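Local structure of globin protein (Ramazzottius varieornatus, 5ZIQ) at residues F21-R26 with E151-I156; F29-S34 with Q97-V102; I104-L109 with T162-E167; C133-L138 with D144-N149. The protein binds heme b with two histidines on its iron, as a hexacoordinated globin, and probably binds oxygen, though its physiological role is not established. One frame throughout, in Å; residues are numbered along the deposited sequence. Where two conformers were deposited one is given.

Contact 1 (F21-R26 with E151-I156). With EDO (1,2-ethanediol), chain I; SO4 (sulfate ion), chain F.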
loop_
_atom_site.group_PDB
_atom_site.type_symbol
_atom_site.label_atom_id
_atom_site.label_comp_id
_atom_site.label_asym_id
_atom_site.label_seq_id
_atom_site.Cartn_x
_atom_site.Cartn_y
_atom_site.Cartn_z
ATOM N N PHE A 21 -15.636 6.653 -7.398
ATOM C CA PHE A 21 -14.234 6.334 -7.640
ATOM C C PHE A 21 -13.563 7.626 -8.120
ATOM O O PHE A 21 -14.135 8.330 -8.920
ATOM C CB PHE A 21 -14.134 5.229 -8.694
ATOM C CG PHE A 21 -12.753 4.651 -8.823
ATOM C CD1 PHE A 21 -12.245 3.841 -7.818
ATOM C CD2 PHE A 21 -11.952 4.964 -9.904
ATOM C CE1 PHE A 21 -10.948 3.314 -7.912
ATOM C CE2 PHE A 21 -10.648 4.456 -10.006
ATOM C CZ PHE A 21 -10.165 3.617 -9.014
ATOM N N PRO A 22 -12.353 7.946 -7.603
ATOM C CA PRO A 22 -11.817 9.292 -7.886
ATOM C C PRO A 22 -11.399 9.518 -9.334
ATOM O O PRO A 22 -11.498 10.626 -9.836
ATOM C CB PRO A 22 -10.610 9.386 -6.937
ATOM C CG PRO A 22 -10.223 7.952 -6.648
ATOM C CD PRO A 22 -11.532 7.226 -6.602
ATOM N N LEU A 23 -10.869 8.488 -9.994
ATOM C CA LEU A 23 -10.260 8.692 -11.316
ATOM C C LEU A 23 -11.268 8.722 -12.446
ATOM O O LEU A 23 -12.238 7.951 -12.434
ATOM C CB LEU A 23 -9.221 7.587 -11.603
ATOM C CG LEU A 23 -8.112 7.441 -10.552
ATOM C CD1 LEU A 23 -7.227 6.250 -10.953
ATOM C CD2 LEU A 23 -7.306 8.737 -10.428
ATOM N N THR A 24 -11.022 9.575 -13.435
ATOM C CA THR A 24 -11.803 9.527 -14.677
ATOM C C THR A 24 -11.596 8.187 -15.364
ATOM O O THR A 24 -10.660 7.462 -15.015
ATOM C CB THR A 24 -11.348 10.612 -15.650
ATOM O OG1 THR A 24 -9.980 10.355 -16.022
ATOM C CG2 THR A 24 -11.460 11.999 -15.019
ATOM N N ALA A 25 -12.430 7.865 -16.362
ATOM C CA ALA A 25 -12.246 6.590 -17.069
ATOM C C ALA A 25 -10.862 6.467 -17.667
ATOM O O ALA A 25 -10.233 5.398 -17.562
ATOM C CB ALA A 25 -13.329 6.395 -18.132
ATOM N N ARG A 26 -10.357 7.541 -18.274
ATOM C CA ARG A 26 -9.019 7.516 -18.863
ATOM C C ARG A 26 -7.941 7.284 -17.798
ATOM O O ARG A 26 -7.053 6.451 -17.986
ATOM C CB ARG A 26 -8.728 8.763 -19.710
ATOM C CG ARG A 26 -9.507 8.831 -21.020
ATOM C CD ARG A 26 -9.739 10.271 -21.460
ATOM N NE ARG A 26 -10.553 10.387 -22.682
ATOM C CZ ARG A 26 -11.874 10.177 -22.768
ATOM N NH1 ARG A 26 -12.489 10.330 -23.937
ATOM N NH2 ARG A 26 -12.594 9.814 -21.707
ATOM N N GLU A 151 2.571 9.393 -11.951
ATOM C CA GLU A 151 2.807 9.985 -10.639
ATOM C C GLU A 151 1.567 10.746 -10.150
ATOM O O GLU A 151 1.143 10.576 -8.999
ATOM C CB GLU A 151 4.018 10.930 -10.682
ATOM C CG GLU A 151 4.323 11.553 -9.323
ATOM C CD GLU A 151 5.623 12.338 -9.279
ATOM O OE1 GLU A 151 6.390 12.298 -10.261
ATOM O OE2 GLU A 151 5.880 12.996 -8.244
ATOM N N ARG A 152 1.011 11.571 -11.026
ATOM C CA ARG A 152 -0.199 12.344 -10.708
ATOM C C ARG A 152 -1.339 11.399 -10.306
ATOM O O ARG A 152 -2.014 11.605 -9.286
ATOM C CB ARG A 152 -0.618 13.196 -11.912
ATOM C CG ARG A 152 -1.910 13.993 -11.727
ATOM C CD ARG A 152 -2.320 14.674 -13.026
ATOM N NE ARG A 152 -2.565 13.764 -14.143
ATOM C CZ ARG A 152 -3.695 13.088 -14.333
ATOM N NH1 ARG A 152 -4.731 13.224 -13.520
ATOM N NH2 ARG A 152 -3.792 12.262 -15.368
ATOM N N ILE A 153 -1.551 10.369 -11.122
ATOM C CA ILE A 153 -2.681 9.439 -10.906
ATOM C C ILE A 153 -2.471 8.643 -9.621
ATOM O O ILE A 153 -3.417 8.482 -8.819
ATOM C CB ILE A 153 -2.866 8.489 -12.117
ATOM C CG1 ILE A 153 -3.338 9.313 -13.325
ATOM C CG2 ILE A 153 -3.775 7.277 -11.795
ATOM C CD1 ILE A 153 -3.206 8.603 -14.657
ATOM N N TYR A 154 -1.253 8.129 -9.419
ATOM C CA TYR A 154 -0.980 7.384 -8.185
ATOM C C TYR A 154 -1.164 8.233 -6.935
ATOM O O TYR A 154 -1.691 7.741 -5.944
ATOM C CB TYR A 154 0.418 6.739 -8.190
ATOM C CG TYR A 154 0.477 5.408 -8.936
ATOM C CD1 TYR A 154 -0.274 4.297 -8.505
ATOM C CD2 TYR A 154 1.296 5.255 -10.071
ATOM C CE1 TYR A 154 -0.217 3.081 -9.194
ATOM C CE2 TYR A 154 1.355 4.026 -10.764
ATOM C CZ TYR A 154 0.588 2.959 -10.315
ATOM O OH TYR A 154 0.647 1.741 -10.979
ATOM N N LYS A 155 -0.794 9.512 -6.996
ATOM C CA LYS A 155 -0.947 10.376 -5.823
ATOM C C LYS A 155 -2.444 10.515 -5.494
ATOM O O LYS A 155 -2.814 10.427 -4.320
ATOM C CB LYS A 155 -0.268 11.717 -6.057
ATOM C CG LYS A 155 1.249 11.650 -5.897
ATOM C CD LYS A 155 1.860 12.998 -6.241
ATOM C CE LYS A 155 3.371 12.990 -6.029
ATOM N NZ LYS A 155 4.002 14.264 -6.471
ATOM N N ILE A 156 -3.293 10.668 -6.522
ATOM C CA ILE A 156 -4.737 10.797 -6.292
ATOM C C ILE A 156 -5.309 9.509 -5.705
ATOM O O ILE A 156 -6.062 9.510 -4.708
ATOM C CB ILE A 156 -5.490 11.100 -7.614
ATOM C CG1 ILE A 156 -5.073 12.481 -8.154
ATOM C CG2 ILE A 156 -7.013 11.016 -7.405
ATOM C CD1 ILE A 156 -5.534 12.761 -9.585
HETATM C C1 EDO I . -9.031 12.294 -11.671
HETATM O O1 EDO I . -8.935 11.469 -12.841
HETATM C C2 EDO I . -8.335 13.638 -11.854
HETATM O O2 EDO I . -8.928 14.485 -12.847
HETATM S S SO4 F . -10.421 12.990 -18.760
HETATM O O1 SO4 F . -9.566 13.576 -19.813
HETATM O O2 SO4 F . -10.814 14.082 -17.839
HETATM O O3 SO4 F . -11.646 12.454 -19.385
HETATM O O4 SO4 F . -9.631 11.886 -18.196
#
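P22 and L23 rest against one side of the helical segment 151-156, with CA separations of 7.4 Å for P22 and I156 and 7.6 Å for L23 and I153. Residues 21-24 are irregular and the helix proper starts at A25, so a loop before one helix lies across another. L23 has the largest share. Its CG lies anti to the carbonyl carbon (chi1 -56°), which sends the forked end to the helix: CD1 meets I153 CG2 at 3.7 Å and CD2 meets I156 CG2 at 3.8 Å. The same I156 methyl also touches P22 CB, 4.0 Å away. Branched and cyclic apolar side chains suit this packing at a partly exposed margin. T24 N donates an almost straight bond (171°) to O1 of an ethanediol, 2.9 Å away, and the diol carbon C2 packs on I156 CD1. T24 is the N-cap of helix 25-38: its OG1 caps D27 N and also donates to sulfate O4 at 2.7 Å. Diol and sulfate probably come from the crystallisation liquor. R152 pairs with D27, adding a charged link to helix 25-38, while F21 packs on V102 and L105 of helix 102-115 and Y154 reaches L138 of helix 127-142.

Contact 2 (F29-S34 with Q97-V102)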
loop_
_atom_site.group_PDB
_atom_site.type_symbol
_atom_site.label_atom_id
_atom_site.label_comp_id
_atom_site.label_asym_id
_atom_site.label_seq_id
_atom_site.Cartn_x
_atom_site.Cartn_y
_atom_site.Cartn_z
ATOM N N PHE A 29 -8.043 3.644 -16.491
ATOM C CA PHE A 29 -7.388 2.689 -17.371
ATOM C C PHE A 29 -5.870 2.786 -17.238
ATOM O O PHE A 29 -5.196 1.744 -17.187
ATOM C CB PHE A 29 -7.815 2.905 -18.831
ATOM C CG PHE A 29 -7.207 1.908 -19.777
ATOM C CD1 PHE A 29 -7.547 0.558 -19.676
ATOM C CD2 PHE A 29 -6.270 2.306 -20.734
ATOM C CE1 PHE A 29 -6.997 -0.382 -20.551
ATOM C CE2 PHE A 29 -5.720 1.377 -21.613
ATOM C CZ PHE A 29 -6.080 0.034 -21.507
ATOM N N SER A 30 -5.341 4.014 -17.120
ATOM C CA SER A 30 -3.886 4.204 -16.937
ATOM C C SER A 30 -3.404 3.511 -15.652
ATOM O O SER A 30 -2.350 2.855 -15.635
ATOM C CB SER A 30 -3.525 5.692 -16.913
ATOM O OG SER A 30 -3.718 6.283 -18.192
ATOM N N LEU A 31 -4.171 3.658 -14.575
ATOM C CA LEU A 31 -3.886 2.969 -13.316
ATOM C C LEU A 31 -3.849 1.440 -13.490
ATOM O O LEU A 31 -2.885 0.801 -13.107
ATOM C CB LEU A 31 -4.912 3.354 -12.238
ATOM C CG LEU A 31 -4.829 2.497 -10.958
ATOM C CD1 LEU A 31 -3.579 2.796 -10.148
ATOM C CD2 LEU A 31 -6.072 2.637 -10.097
ATOM N N VAL A 32 -4.909 0.875 -14.067
ATOM C CA VAL A 32 -5.009 -0.572 -14.235
ATOM C C VAL A 32 -3.845 -1.103 -15.094
ATOM O O VAL A 32 -3.242 -2.125 -14.743
ATOM C CB VAL A 32 -6.408 -0.963 -14.775
ATOM C CG1 VAL A 32 -6.485 -2.443 -15.142
ATOM C CG2 VAL A 32 -7.465 -0.622 -13.738
ATOM N N LYS A 33 -3.530 -0.421 -16.208
ATOM C CA LYS A 33 -2.409 -0.869 -17.067
ATOM C C LYS A 33 -1.077 -0.816 -16.338
ATOM O O LYS A 33 -0.272 -1.752 -16.424
ATOM C CB LYS A 33 -2.260 -0.009 -18.315
ATOM C CG LYS A 33 -3.181 -0.259 -19.477
ATOM C CD LYS A 33 -2.544 0.362 -20.739
ATOM C CE LYS A 33 -2.306 1.880 -20.642
ATOM N NZ LYS A 33 -2.059 2.525 -21.968
ATOM N N SER A 34 -0.829 0.290 -15.637
ATOM C CA SER A 34 0.424 0.477 -14.924
ATOM C C SER A 34 0.577 -0.535 -13.793
ATOM O O SER A 34 1.633 -1.163 -13.615
ATOM C CB SER A 34 0.479 1.895 -14.367
ATOM O OG SER A 34 1.623 2.056 -13.570
ATOM N N GLN A 97 -7.847 -4.376 -8.428
ATOM C CA GLN A 97 -8.763 -5.398 -8.954
ATOM C C GLN A 97 -10.221 -5.030 -8.853
ATOM O O GLN A 97 -11.004 -5.405 -9.724
ATOM C CB GLN A 97 -8.608 -6.714 -8.204
ATOM C CG GLN A 97 -7.363 -7.474 -8.567
ATOM C CD GLN A 97 -7.245 -8.696 -7.717
ATOM O OE1 GLN A 97 -8.062 -9.619 -7.795
ATOM N NE2 GLN A 97 -6.237 -8.699 -6.867
ATOM N N ASP A 98 -10.562 -4.272 -7.815
ATOM C CA ASP A 98 -11.944 -3.911 -7.526
ATOM C C ASP A 98 -12.288 -2.485 -7.920
ATOM O O ASP A 98 -13.279 -1.895 -7.411
ATOM C CB ASP A 98 -12.210 -4.145 -6.040
ATOM C CG ASP A 98 -12.200 -5.625 -5.675
ATOM O OD1 ASP A 98 -12.427 -6.478 -6.552
ATOM O OD2 ASP A 98 -12.022 -5.938 -4.491
ATOM N N SER A 99 -11.514 -1.923 -8.844
ATOM C CA SER A 99 -11.732 -0.525 -9.275
ATOM C C SER A 99 -13.133 -0.284 -9.846
ATOM O O SER A 99 -13.642 0.825 -9.768
ATOM C CB SER A 99 -10.712 -0.119 -10.348
ATOM O OG SER A 99 -9.390 -0.071 -9.838
ATOM N N ASP A 100 -13.741 -1.321 -10.414
ATOM C CA ASP A 100 -15.088 -1.206 -10.980
ATOM C C ASP A 100 -16.189 -1.716 -10.065
ATOM O O ASP A 100 -17.353 -1.817 -10.489
ATOM C CB ASP A 100 -15.181 -1.941 -12.313
ATOM C CG ASP A 100 -14.384 -1.286 -13.427
ATOM O OD1 ASP A 100 -13.767 -0.231 -13.232
ATOM O OD2 ASP A 100 -14.401 -1.838 -14.546
ATOM N N ASN A 101 -15.842 -1.991 -8.812
ATOM C CA ASN A 101 -16.831 -2.354 -7.794
ATOM C C ASN A 101 -16.536 -1.564 -6.524
ATOM O O ASN A 101 -15.962 -2.084 -5.563
ATOM C CB ASN A 101 -16.801 -3.873 -7.558
ATOM C CG ASN A 101 -17.956 -4.377 -6.698
ATOM O OD1 ASN A 101 -18.573 -3.645 -5.893
ATOM N ND2 ASN A 101 -18.246 -5.667 -6.859
ATOM N N VAL A 102 -16.940 -0.291 -6.530
ATOM C CA VAL A 102 -16.653 0.598 -5.421
ATOM C C VAL A 102 -17.208 0.051 -4.110
ATOM O O VAL A 102 -16.597 0.241 -3.061
ATOM C CB VAL A 102 -17.166 2.012 -5.709
ATOM C CG1 VAL A 102 -17.054 2.905 -4.478
ATOM C CG2 VAL A 102 -16.389 2.610 -6.877
#
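L31 and V32, neighbours on the first long helix of the globin fold (25-38), approach S99 in the type I beta turn D98-N101 that links helices 79-97 and 102-115. The backbones stay well apart, V32 and Q97 having the nearest CA atoms at 8.1 Å, and the two segments bury just 63 Å² between them. Along the helix, S30 faces helix 148-170, where it packs on I153. L31 then points to the turn; its CG anti to the backbone N (chi1 170°) helps bring CD2 to 4.3 Å from S99 OG, and its side chain also packs on L23, Y154 and W157. V32 follows with a shorter reach, its CG2 standing 4.4 Å from S99 OG; a compact apolar residue suits this margin of the contact. S34, a turn beyond S30, hydrogen-bonds Y154 through OG. On the turn, small S99 sits close to both apolar side chains, and its hydroxyl is hydrogen-bonded to V96 O on its own side. K28 forms a salt bridge with D100, a polar tie between the same two elements. The turn closes with N101 N bonded to D98 O at 2.9 Å.

Contact 3 (I104-L109 with T162-E167)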
loop_
_atom_site.group_PDB
_atom_site.type_symbol
_atom_site.label_atom_id
_atom_site.label_comp_id
_atom_site.label_asym_id
_atom_site.label_seq_id
_atom_site.Cartn_x
_atom_site.Cartn_y
_atom_site.Cartn_z
ATOM N N ILE A 104 -17.529 -2.933 -2.874
ATOM C CA ILE A 104 -16.587 -3.961 -2.388
ATOM C C ILE A 104 -15.228 -3.365 -1.994
ATOM O O ILE A 104 -14.681 -3.691 -0.946
ATOM C CB ILE A 104 -16.379 -5.066 -3.449
ATOM C CG1 ILE A 104 -17.610 -5.975 -3.541
ATOM C CG2 ILE A 104 -15.147 -5.899 -3.135
ATOM C CD1 ILE A 104 -17.384 -7.189 -4.422
ATOM N N LEU A 105 -14.728 -2.461 -2.833
ATOM C CA LEU A 105 -13.493 -1.696 -2.595
ATOM C C LEU A 105 -13.585 -0.975 -1.249
ATOM O O LEU A 105 -12.666 -1.057 -0.417
ATOM C CB LEU A 105 -13.306 -0.719 -3.761
ATOM C CG LEU A 105 -12.205 0.325 -3.791
ATOM C CD1 LEU A 105 -10.861 -0.344 -3.720
ATOM C CD2 LEU A 105 -12.344 1.037 -5.118
ATOM N N LEU A 106 -14.742 -0.355 -0.987
ATOM C CA LEU A 106 -14.934 0.332 0.296
ATOM C C LEU A 106 -14.952 -0.618 1.495
ATOM O O LEU A 106 -14.325 -0.342 2.506
ATOM C CB LEU A 106 -16.198 1.198 0.271
ATOM C CG LEU A 106 -16.192 2.385 -0.708
ATOM C CD1 LEU A 106 -17.594 2.971 -0.791
ATOM C CD2 LEU A 106 -15.174 3.452 -0.329
ATOM N N THR A 107 -15.649 -1.750 1.364
ATOM C CA THR A 107 -15.675 -2.790 2.398
ATOM C C THR A 107 -14.233 -3.232 2.721
ATOM O O THR A 107 -13.826 -3.296 3.895
ATOM C CB THR A 107 -16.511 -3.986 1.903
ATOM O OG1 THR A 107 -17.879 -3.571 1.786
ATOM C CG2 THR A 107 -16.403 -5.200 2.873
ATOM N N ASN A 108 -13.453 -3.482 1.677
ATOM C CA ASN A 108 -12.106 -4.027 1.860
ATOM C C ASN A 108 -11.173 -3.021 2.505
ATOM O O ASN A 108 -10.436 -3.371 3.436
ATOM C CB ASN A 108 -11.545 -4.514 0.525
ATOM C CG ASN A 108 -12.241 -5.761 0.019
ATOM O OD1 ASN A 108 -12.814 -6.526 0.797
ATOM N ND2 ASN A 108 -12.205 -5.964 -1.294
ATOM N N LEU A 109 -11.217 -1.765 2.043
ATOM C CA LEU A 109 -10.330 -0.748 2.609
ATOM C C LEU A 109 -10.706 -0.381 4.038
ATOM O O LEU A 109 -9.823 -0.206 4.888
ATOM C CB LEU A 109 -10.255 0.481 1.713
ATOM C CG LEU A 109 -9.606 0.235 0.342
ATOM C CD1 LEU A 109 -9.889 1.450 -0.528
ATOM C CD2 LEU A 109 -8.100 -0.045 0.471
ATOM N N THR A 162 -6.051 5.812 1.273
ATOM C CA THR A 162 -5.704 6.121 2.684
ATOM C C THR A 162 -6.884 6.697 3.444
ATOM O O THR A 162 -7.107 6.336 4.615
ATOM C CB THR A 162 -4.534 7.103 2.754
ATOM O OG1 THR A 162 -3.400 6.451 2.216
ATOM C CG2 THR A 162 -4.203 7.555 4.221
ATOM N N GLU A 163 -7.615 7.599 2.790
ATOM C CA GLU A 163 -8.800 8.178 3.394
ATOM C C GLU A 163 -9.809 7.088 3.779
ATOM O O GLU A 163 -10.373 7.136 4.874
ATOM C CB GLU A 163 -9.398 9.241 2.479
ATOM C CG GLU A 163 -10.350 10.202 3.176
ATOM C CD GLU A 163 -11.769 9.681 3.295
ATOM O OE1 GLU A 163 -12.368 9.878 4.380
ATOM O OE2 GLU A 163 -12.291 9.097 2.313
ATOM N N LYS A 164 -9.985 6.084 2.919
ATOM C CA LYS A 164 -10.957 5.015 3.222
ATOM C C LYS A 164 -10.463 4.107 4.329
ATOM O O LYS A 164 -11.245 3.675 5.183
ATOM C CB LYS A 164 -11.330 4.198 1.971
ATOM C CG LYS A 164 -11.886 5.030 0.824
ATOM C CD LYS A 164 -13.001 5.967 1.278
ATOM C CE LYS A 164 -13.549 6.776 0.109
ATOM N NZ LYS A 164 -14.668 7.669 0.508
ATOM N N ILE A 165 -9.168 3.807 4.305
ATOM C CA ILE A 165 -8.550 3.035 5.385
ATOM C C ILE A 165 -8.720 3.790 6.706
ATOM O O ILE A 165 -9.131 3.197 7.691
ATOM C CB ILE A 165 -7.063 2.717 5.078
ATOM C CG1 ILE A 165 -6.995 1.749 3.887
ATOM C CG2 ILE A 165 -6.383 2.087 6.294
ATOM C CD1 ILE A 165 -5.605 1.565 3.292
ATOM N N ARG A 166 -8.470 5.098 6.702
ATOM C CA ARG A 166 -8.637 5.905 7.910
ATOM C C ARG A 166 -10.075 5.910 8.431
ATOM O O ARG A 166 -10.282 5.841 9.647
ATOM C CB ARG A 166 -8.142 7.318 7.653
ATOM C CG ARG A 166 -6.630 7.407 7.566
ATOM C CD ARG A 166 -6.213 8.845 7.331
ATOM N NE ARG A 166 -6.762 9.694 8.381
ATOM C CZ ARG A 166 -6.639 11.015 8.428
ATOM N NH1 ARG A 166 -5.980 11.668 7.472
ATOM N NH2 ARG A 166 -7.182 11.686 9.433
ATOM N N GLU A 167 -11.053 5.955 7.516
ATOM C CA GLU A 167 -12.486 5.856 7.877
ATOM C C GLU A 167 -12.771 4.571 8.635
ATOM O O GLU A 167 -13.465 4.583 9.652
ATOM C CB GLU A 167 -13.380 5.903 6.642
ATOM C CG GLU A 167 -13.574 7.280 6.035
ATOM C CD GLU A 167 -14.458 7.262 4.796
ATOM O OE1 GLU A 167 -14.567 8.318 4.143
ATOM O OE2 GLU A 167 -15.064 6.213 4.477
#
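L109 meets two consecutive residues of the helical segment 162-167, K164 and I165, and L106, one turn earlier, meets K164 again. The closest backbone approach lies at L109, whose carbonyl O receives a CA-H...O contact from I165 CA at 3.5 Å, with an angle of 161° at the hydrogen. Around this point L109 CD2 lies 4.0 Å from I165 CG1, and L109 CB stands 3.9 Å from K164 CB. The lysine contributes its hydrocarbon chain: bent at chi2 (-50°), it runs past L106, and L106 CD2 touches K164 CD and CE, each at 3.7 Å. A long aliphatic chain with a charged end suits a place that begins against leucines and finishes among acids.

Outward from these apolar contacts, K164 NZ forms a salt bridge with E163 OE2 at 3.3 Å, its hydrogen bond being weak, and a long one with E167 OE1 at 3.7 Å. This small network on one helix probably steadies the bend of the lysine. On the inner side I165 belongs to the heme pocket and touches the porphyrin directly; its side chain is about 5 Å from that of H116, one of the two axial ligands of the iron. A branched apolar residue there both lines the pocket and packs on L109.

The local axes cross at -59°, 8.9 Å apart at their closest. L106 and L109 extend the helix 102-115 interface to W160 of helix 148-170, L105 packs on A95 of helix 79-97, and F127 of helix 127-142 packs on I165.

Contact 4 (C133-L138 with D144-N149)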
loop_
_atom_site.group_PDB
_atom_site.type_symbol
_atom_site.label_atom_id
_atom_site.label_comp_id
_atom_site.label_asym_id
_atom_site.label_seq_id
_atom_site.Cartn_x
_atom_site.Cartn_y
_atom_site.Cartn_z
ATOM N N CYS A 133 6.039 4.897 0.871
ATOM C CA CYS A 133 6.677 3.585 0.684
ATOM C C CYS A 133 6.162 2.875 -0.552
ATOM O O CYS A 133 6.953 2.313 -1.309
ATOM C CB CYS A 133 6.509 2.714 1.920
ATOM S SG CYS A 133 7.251 3.480 3.368
ATOM N N LEU A 134 4.841 2.917 -0.763
ATOM C CA LEU A 134 4.265 2.401 -1.999
ATOM C C LEU A 134 4.763 3.185 -3.201
ATOM O O LEU A 134 5.155 2.587 -4.195
ATOM C CB LEU A 134 2.730 2.395 -1.951
ATOM C CG LEU A 134 2.059 1.875 -3.226
ATOM C CD1 LEU A 134 2.509 0.469 -3.635
ATOM C CD2 LEU A 134 0.548 1.920 -3.017
ATOM N N VAL A 135 4.770 4.515 -3.102
ATOM C CA VAL A 135 5.344 5.344 -4.183
ATOM C C VAL A 135 6.796 4.950 -4.499
ATOM O O VAL A 135 7.167 4.804 -5.665
ATOM C CB VAL A 135 5.207 6.848 -3.857
ATOM C CG1 VAL A 135 6.061 7.707 -4.777
ATOM C CG2 VAL A 135 3.742 7.250 -3.930
ATOM N N PHE A 136 7.602 4.762 -3.459
ATOM C CA PHE A 136 8.985 4.309 -3.638
ATOM C C PHE A 136 9.056 3.005 -4.422
ATOM O O PHE A 136 9.854 2.877 -5.352
ATOM C CB PHE A 136 9.709 4.161 -2.302
ATOM C CG PHE A 136 11.108 3.633 -2.440
ATOM C CD1 PHE A 136 12.123 4.434 -2.970
ATOM C CD2 PHE A 136 11.407 2.323 -2.069
ATOM C CE1 PHE A 136 13.413 3.944 -3.097
ATOM C CE2 PHE A 136 12.702 1.823 -2.199
ATOM C CZ PHE A 136 13.697 2.635 -2.723
ATOM N N ALA A 137 8.236 2.031 -4.031
ATOM C CA ALA A 137 8.239 0.747 -4.722
ATOM C C ALA A 137 7.786 0.899 -6.169
ATOM O O ALA A 137 8.358 0.283 -7.063
ATOM C CB ALA A 137 7.388 -0.273 -3.986
ATOM N N LEU A 138 6.750 1.710 -6.386
ATOM C CA LEU A 138 6.290 2.019 -7.750
ATOM C C LEU A 138 7.387 2.661 -8.606
ATOM O O LEU A 138 7.643 2.206 -9.705
ATOM C CB LEU A 138 5.037 2.901 -7.714
ATOM C CG LEU A 138 3.745 2.198 -7.283
ATOM C CD1 LEU A 138 2.718 3.245 -6.874
ATOM C CD2 LEU A 138 3.208 1.291 -8.395
ATOM N N ASP A 144 11.376 4.038 -15.732
ATOM C CA ASP A 144 10.888 5.031 -16.725
ATOM C C ASP A 144 9.386 4.993 -17.009
ATOM O O ASP A 144 8.823 5.995 -17.463
ATOM C CB ASP A 144 11.673 4.974 -18.046
ATOM C CG ASP A 144 13.102 5.481 -17.908
ATOM O OD1 ASP A 144 13.520 5.865 -16.789
ATOM O OD2 ASP A 144 13.815 5.484 -18.930
ATOM N N ALA A 145 8.744 3.856 -16.732
ATOM C CA ALA A 145 7.290 3.750 -16.842
ATOM C C ALA A 145 6.556 4.556 -15.759
ATOM O O ALA A 145 5.365 4.787 -15.885
ATOM C CB ALA A 145 6.833 2.295 -16.831
ATOM N N TYR A 146 7.254 4.958 -14.698
ATOM C CA TYR A 146 6.666 5.866 -13.698
ATOM C C TYR A 146 6.780 7.303 -14.234
ATOM O O TYR A 146 7.664 8.083 -13.864
ATOM C CB TYR A 146 7.321 5.688 -12.328
ATOM C CG TYR A 146 6.643 6.408 -11.196
ATOM C CD1 TYR A 146 5.503 5.874 -10.579
ATOM C CD2 TYR A 146 7.145 7.611 -10.717
ATOM C CE1 TYR A 146 4.888 6.536 -9.530
ATOM C CE2 TYR A 146 6.556 8.274 -9.651
ATOM C CZ TYR A 146 5.420 7.732 -9.063
ATOM O OH TYR A 146 4.834 8.380 -8.008
ATOM N N THR A 147 5.876 7.616 -15.148
ATOM C CA THR A 147 5.852 8.905 -15.836
ATOM C C THR A 147 5.246 9.981 -14.932
ATOM O O THR A 147 4.683 9.668 -13.882
ATOM C CB THR A 147 4.999 8.813 -17.123
ATOM O OG1 THR A 147 3.672 8.437 -16.761
ATOM C CG2 THR A 147 5.552 7.769 -18.100
ATOM N N GLU A 148 5.354 11.237 -15.346
ATOM C CA GLU A 148 4.711 12.337 -14.630
ATOM C C GLU A 148 3.193 12.114 -14.554
ATOM O O GLU A 148 2.571 12.390 -13.521
ATOM C CB GLU A 148 5.013 13.666 -15.309
ATOM C CG GLU A 148 6.456 14.115 -15.147
ATOM C CD GLU A 148 6.659 15.557 -15.572
ATOM O OE1 GLU A 148 7.208 16.334 -14.773
ATOM O OE2 GLU A 148 6.276 15.919 -16.703
ATOM N N ASN A 149 2.612 11.597 -15.640
ATOM C CA ASN A 149 1.183 11.304 -15.651
ATOM C C ASN A 149 0.824 10.226 -14.624
ATOM O O ASN A 149 -0.161 10.358 -13.863
ATOM C CB ASN A 149 0.728 10.878 -17.050
ATOM C CG ASN A 149 -0.782 10.778 -17.169
ATOM O OD1 ASN A 149 -1.504 11.754 -16.935
ATOM N ND2 ASN A 149 -1.274 9.593 -17.507
#
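Y146 packs against V135 and L138 in a local apolar contact between helix 127-142 and the connection that leads into the last long helix, 148-170. Only five residues separate the two segments, so the chain folds back almost at once on the helix it has just left, and the CA atoms of L138 and Y146 lie 7.1 Å apart. The tyrosine does all the touching from its side. With CG anti to the backbone N (chi1 -171°), its ring projects to the helix and engages two residues nearly one turn apart. Its CE1 lies 4.1 Å from L138 CB, and farther out its OH is 3.5 Å from V135 CG1. The ring and the valine side chain cross at about a right angle, and both aliphatic groups approach the ring obliquely. A tyrosine suits this spot because it is long enough to reach from L138 CB to V135 CG1.

L138 is shared: it also packs on W35 and F38 of helix 25-38. V135 likewise touches I158, while the ring of Y146 lies beside E151.

Y146 is the centre of an inverse gamma turn, with a weak bond from T147 N to A145 O at 3.0 Å. T147 then acts as N-cap, its OG1 accepting from M150 N. With the short 3-10 segment ending at A145, the turn and the cap make up the connection between the last two long helices of the globin fold.

Overall arrangement
From the N terminus, contact 1 closes the longest loop, bringing the lead-in to helix 25-38 onto helix 148-170. Contact 2 is nested inside that loop and ties helix 25-38 to the turn before helix 102-115. Contact 3 opens after contact 2 has closed; it joins helices 102-115 and 148-170 and crosses contact 1, since their segments alternate. Contact 4, nested within the loops of both contacts 1 and 3, folds the connection into helix 148-170 back on helix 127-142. Helix 148-170 thus serves three contacts. Y154 physically connects contact 1 to contacts 2 and 4, and contact 1 also touches contact 3, whereas contacts 3 and 4 do not touch, lying on opposite sides of the chain's centre.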